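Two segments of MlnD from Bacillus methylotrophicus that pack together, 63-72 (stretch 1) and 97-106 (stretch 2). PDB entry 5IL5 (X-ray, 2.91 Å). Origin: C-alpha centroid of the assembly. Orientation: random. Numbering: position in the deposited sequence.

Stretch 1, residues 63-72: YQDREMFPFL
Stretch 2, residues 97-106: SFREPMLQSG

Two largely irregular segments can be joined by very few hydrogen bonds if apolar side chains do the rest, and residues 63-72 and 97-106 of MlnD illustrate the principle. Where they pair, over a short and weakly bonded stretch of strand, the segments run antiparallel, in a register that sets M68 opposite L103 as a non-hydrogen-bonded pair, with CA atoms 4.7 Å apart. Two backbone bonds flank this pair. Q104 N donates to E67 O at 3.2 Å, nearly straight with an N-H...O angle of 169°, and F69 N donates to M102 O, also at 3.2 Å, with an angle of 162°. The carbonyl of M102 receives a further, softer approach from M68 CA, 3.4 Å from M102 O, in a CA-H...O contact. Within the second segment, L103 N makes a weak bond to P101 O at 3.0 Å.

The backbone is extended at M68, F69 and L103, with phi/psi of -138/147, -73/135 and -60/135; M102, at -83/82, is instead a tight bend, closed by that weak bond. M68 and L103 place their side chains on one face, F69 and M102 on the other. On the first, M68 (m, t, m) is buried, its SD 3.3 Å from P101 CB and its CG 4.1 Å from L103 CD2. P101, C-gamma endo, has no amide hydrogen to satisfy and offers a compact ring toward the first segment. L103 (m, t) remains exposed, yet its CD2 lies 3.5 Å from Q64 OE1, a contact that gives this oxygen no donor.

On the other face, the CB atoms of F69 and M102 are 3.9 Å apart. F69 has chi1 t, and its ring leads away from the second segment; M102 (m, t, t) follows it with its flexible thioether, bringing SD to 5.1 Å from the F69 ring centroid, obliquely, 54° off the normal.

Beyond the paired backbone, aromatic groups extend the contact. F71 (chi1 m, chi2 -73°) starts sideways but swings its ring nearer, so that F71 CE1 lies 3.8 Å from P101 CB. F98 (chi1 m, chi2 81°) points toward the first segment, where its CZ meets L72 CD2 at 3.9 Å and its CE2 approaches F71 O at 3.5 Å. L72 (m, t) starts away and returns through its branched end. All three side chains are buried.

At the opposite, more open end, R66 (m, t, t, chi4 -92°) reaches along S105. R66 NH1 and S105 OG are 3.1 Å apart, but the hydroxyl sits over one guanidinium face, an angle too poor for a hydrogen bond. In all, 670 Å² is buried between the segments.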

# COMPACT_ATOMS: atom_id res chain seq x y z
N TYR A 63 -32.21 16.52 -6.01
CA TYR A 63 -31.86 15.96 -7.31
C TYR A 63 -31.67 14.45 -7.29
O TYR A 63 -31.62 13.84 -8.36
CB TYR A 63 -30.57 16.60 -7.83
CG TYR A 63 -30.63 18.10 -7.99
CD1 TYR A 63 -31.34 18.68 -9.03
CD2 TYR A 63 -29.97 18.93 -7.10
CE1 TYR A 63 -31.39 20.05 -9.17
CE2 TYR A 63 -30.02 20.30 -7.24
CZ TYR A 63 -30.73 20.86 -8.28
OH TYR A 63 -30.77 22.22 -8.41
N GLN A 64 -31.58 13.83 -6.11
CA GLN A 64 -31.19 12.44 -6.00
C GLN A 64 -32.14 11.69 -5.08
O GLN A 64 -32.46 12.17 -3.99
CB GLN A 64 -29.76 12.34 -5.47
CG GLN A 64 -28.70 12.88 -6.43
CD GLN A 64 -28.59 12.06 -7.70
OE1 GLN A 64 -28.80 10.84 -7.69
NE2 GLN A 64 -28.27 12.73 -8.81
N ASP A 65 -32.58 10.51 -5.53
CA ASP A 65 -33.32 9.60 -4.65
C ASP A 65 -32.42 9.03 -3.56
O ASP A 65 -32.87 8.83 -2.43
CB ASP A 65 -33.95 8.47 -5.47
CG ASP A 65 -35.25 8.88 -6.13
OD1 ASP A 65 -35.93 9.78 -5.60
OD2 ASP A 65 -35.60 8.28 -7.16
N ARG A 66 -31.16 8.76 -3.89
CA ARG A 66 -30.26 8.05 -3.00
C ARG A 66 -29.48 9.02 -2.12
O ARG A 66 -29.24 10.17 -2.48
CB ARG A 66 -29.30 7.21 -3.84
CG ARG A 66 -30.02 6.25 -4.79
CD ARG A 66 -29.09 5.19 -5.34
NE ARG A 66 -29.80 4.19 -6.14
CZ ARG A 66 -30.32 3.05 -5.69
NH1 ARG A 66 -30.23 2.71 -4.41
NH2 ARG A 66 -30.93 2.24 -6.54
N GLU A 67 -29.08 8.53 -0.95
CA GLU A 67 -28.17 9.25 -0.07
C GLU A 67 -26.80 9.42 -0.73
O GLU A 67 -26.44 8.70 -1.66
CB GLU A 67 -28.04 8.52 1.27
CG GLU A 67 -29.23 8.71 2.20
CD GLU A 67 -29.21 7.78 3.40
OE1 GLU A 67 -28.11 7.33 3.79
OE2 GLU A 67 -30.30 7.50 3.95
N MET A 68 -26.02 10.39 -0.24
CA MET A 68 -24.71 10.68 -0.80
C MET A 68 -23.70 10.96 0.31
O MET A 68 -24.02 11.53 1.35
CB MET A 68 -24.70 11.92 -1.69
CG MET A 68 -25.48 11.80 -2.96
SD MET A 68 -25.51 13.40 -3.77
CE MET A 68 -26.73 14.24 -2.77
N PHE A 69 -22.46 10.57 0.05
CA PHE A 69 -21.36 11.00 0.89
C PHE A 69 -21.09 12.48 0.62
O PHE A 69 -21.05 12.89 -0.54
CB PHE A 69 -20.10 10.18 0.61
CG PHE A 69 -18.99 10.43 1.58
CD1 PHE A 69 -19.00 9.84 2.83
CD2 PHE A 69 -17.94 11.27 1.26
CE1 PHE A 69 -17.98 10.07 3.73
CE2 PHE A 69 -16.92 11.51 2.16
CZ PHE A 69 -16.94 10.91 3.40
N PRO A 70 -20.89 13.29 1.66
CA PRO A 70 -20.74 14.74 1.43
C PRO A 70 -19.66 15.04 0.41
O PRO A 70 -18.60 14.41 0.40
CB PRO A 70 -20.39 15.28 2.82
CG PRO A 70 -20.04 14.08 3.65
CD PRO A 70 -20.82 12.96 3.09
N PHE A 71 -19.93 16.03 -0.44
CA PHE A 71 -19.01 16.37 -1.51
C PHE A 71 -17.63 16.74 -0.97
O PHE A 71 -16.62 16.13 -1.33
CB PHE A 71 -19.57 17.52 -2.35
CG PHE A 71 -20.75 17.14 -3.18
CD1 PHE A 71 -20.57 16.36 -4.30
CD2 PHE A 71 -22.02 17.59 -2.86
CE1 PHE A 71 -21.65 16.00 -5.08
CE2 PHE A 71 -23.10 17.23 -3.64
CZ PHE A 71 -22.91 16.43 -4.76
N LEU A 72 -17.58 17.76 -0.11
CA LEU A 72 -16.31 18.42 0.17
C LEU A 72 -15.38 17.59 1.06
O LEU A 72 -14.18 17.87 1.10
CB LEU A 72 -16.57 19.77 0.83
CG LEU A 72 -17.33 20.80 -0.02
CD1 LEU A 72 -17.33 22.18 0.64
CD2 LEU A 72 -16.78 20.89 -1.43
N SER A 97 -12.35 20.00 -9.02
CA SER A 97 -13.46 19.80 -9.94
C SER A 97 -14.31 18.64 -9.44
O SER A 97 -13.80 17.52 -9.28
CB SER A 97 -12.95 19.52 -11.36
OG SER A 97 -14.03 19.35 -12.25
N PHE A 98 -15.59 18.89 -9.19
CA PHE A 98 -16.52 17.86 -8.74
C PHE A 98 -17.47 17.52 -9.88
O PHE A 98 -18.19 18.39 -10.38
CB PHE A 98 -17.29 18.33 -7.50
CG PHE A 98 -16.41 18.54 -6.30
CD1 PHE A 98 -15.66 19.69 -6.14
CD2 PHE A 98 -16.31 17.55 -5.33
CE1 PHE A 98 -14.85 19.87 -5.03
CE2 PHE A 98 -15.51 17.72 -4.22
CZ PHE A 98 -14.78 18.88 -4.08
N ARG A 99 -17.47 16.25 -10.28
CA ARG A 99 -18.19 15.80 -11.47
C ARG A 99 -19.35 14.86 -11.18
O ARG A 99 -20.34 14.89 -11.92
CB ARG A 99 -17.22 15.11 -12.43
CG ARG A 99 -16.34 16.10 -13.17
CD ARG A 99 -15.21 15.43 -13.90
NE ARG A 99 -15.66 14.34 -14.76
CZ ARG A 99 -14.89 13.76 -15.67
NH1 ARG A 99 -13.64 14.17 -15.85
NH2 ARG A 99 -15.36 12.77 -16.41
N GLU A 100 -19.26 14.02 -10.16
CA GLU A 100 -20.34 13.10 -9.84
C GLU A 100 -20.47 12.99 -8.33
O GLU A 100 -19.47 13.08 -7.60
CB GLU A 100 -20.10 11.70 -10.43
CG GLU A 100 -20.18 11.63 -11.96
CD GLU A 100 -21.58 11.93 -12.50
OE1 GLU A 100 -22.56 11.81 -11.72
OE2 GLU A 100 -21.69 12.28 -13.70
N PRO A 101 -21.69 12.80 -7.82
CA PRO A 101 -21.86 12.51 -6.40
C PRO A 101 -21.56 11.06 -6.07
O PRO A 101 -21.72 10.15 -6.88
CB PRO A 101 -23.35 12.82 -6.16
CG PRO A 101 -23.98 12.56 -7.47
CD PRO A 101 -22.98 12.98 -8.51
N MET A 102 -21.10 10.86 -4.83
CA MET A 102 -20.82 9.51 -4.33
C MET A 102 -22.13 8.91 -3.84
O MET A 102 -22.46 8.93 -2.65
CB MET A 102 -19.78 9.55 -3.22
CG MET A 102 -18.39 9.97 -3.69
SD MET A 102 -17.13 9.76 -2.42
CE MET A 102 -15.64 10.05 -3.37
N LEU A 103 -22.90 8.38 -4.78
CA LEU A 103 -24.11 7.66 -4.41
C LEU A 103 -23.75 6.48 -3.53
O LEU A 103 -22.80 5.74 -3.81
CB LEU A 103 -24.85 7.16 -5.66
CG LEU A 103 -25.18 8.19 -6.73
CD1 LEU A 103 -25.85 7.50 -7.91
CD2 LEU A 103 -26.06 9.28 -6.16
N GLN A 104 -24.50 6.31 -2.45
CA GLN A 104 -24.33 5.18 -1.56
C GLN A 104 -25.55 4.28 -1.69
O GLN A 104 -26.68 4.70 -1.40
CB GLN A 104 -24.10 5.61 -0.11
CG GLN A 104 -23.79 4.42 0.82
CD GLN A 104 -22.36 3.87 0.67
OE1 GLN A 104 -22.16 2.69 0.30
NE2 GLN A 104 -21.37 4.69 1.02
N SER A 105 -25.31 3.06 -2.14
CA SER A 105 -26.38 2.14 -2.53
C SER A 105 -26.11 0.80 -1.86
O SER A 105 -25.54 0.74 -0.77
CB SER A 105 -26.44 2.01 -4.05
OG SER A 105 -27.52 1.19 -4.45
N GLY A 106 -26.51 -0.29 -2.51
CA GLY A 106 -26.13 -1.60 -2.02
C GLY A 106 -25.00 -2.16 -2.86
O GLY A 106 -24.14 -2.88 -2.35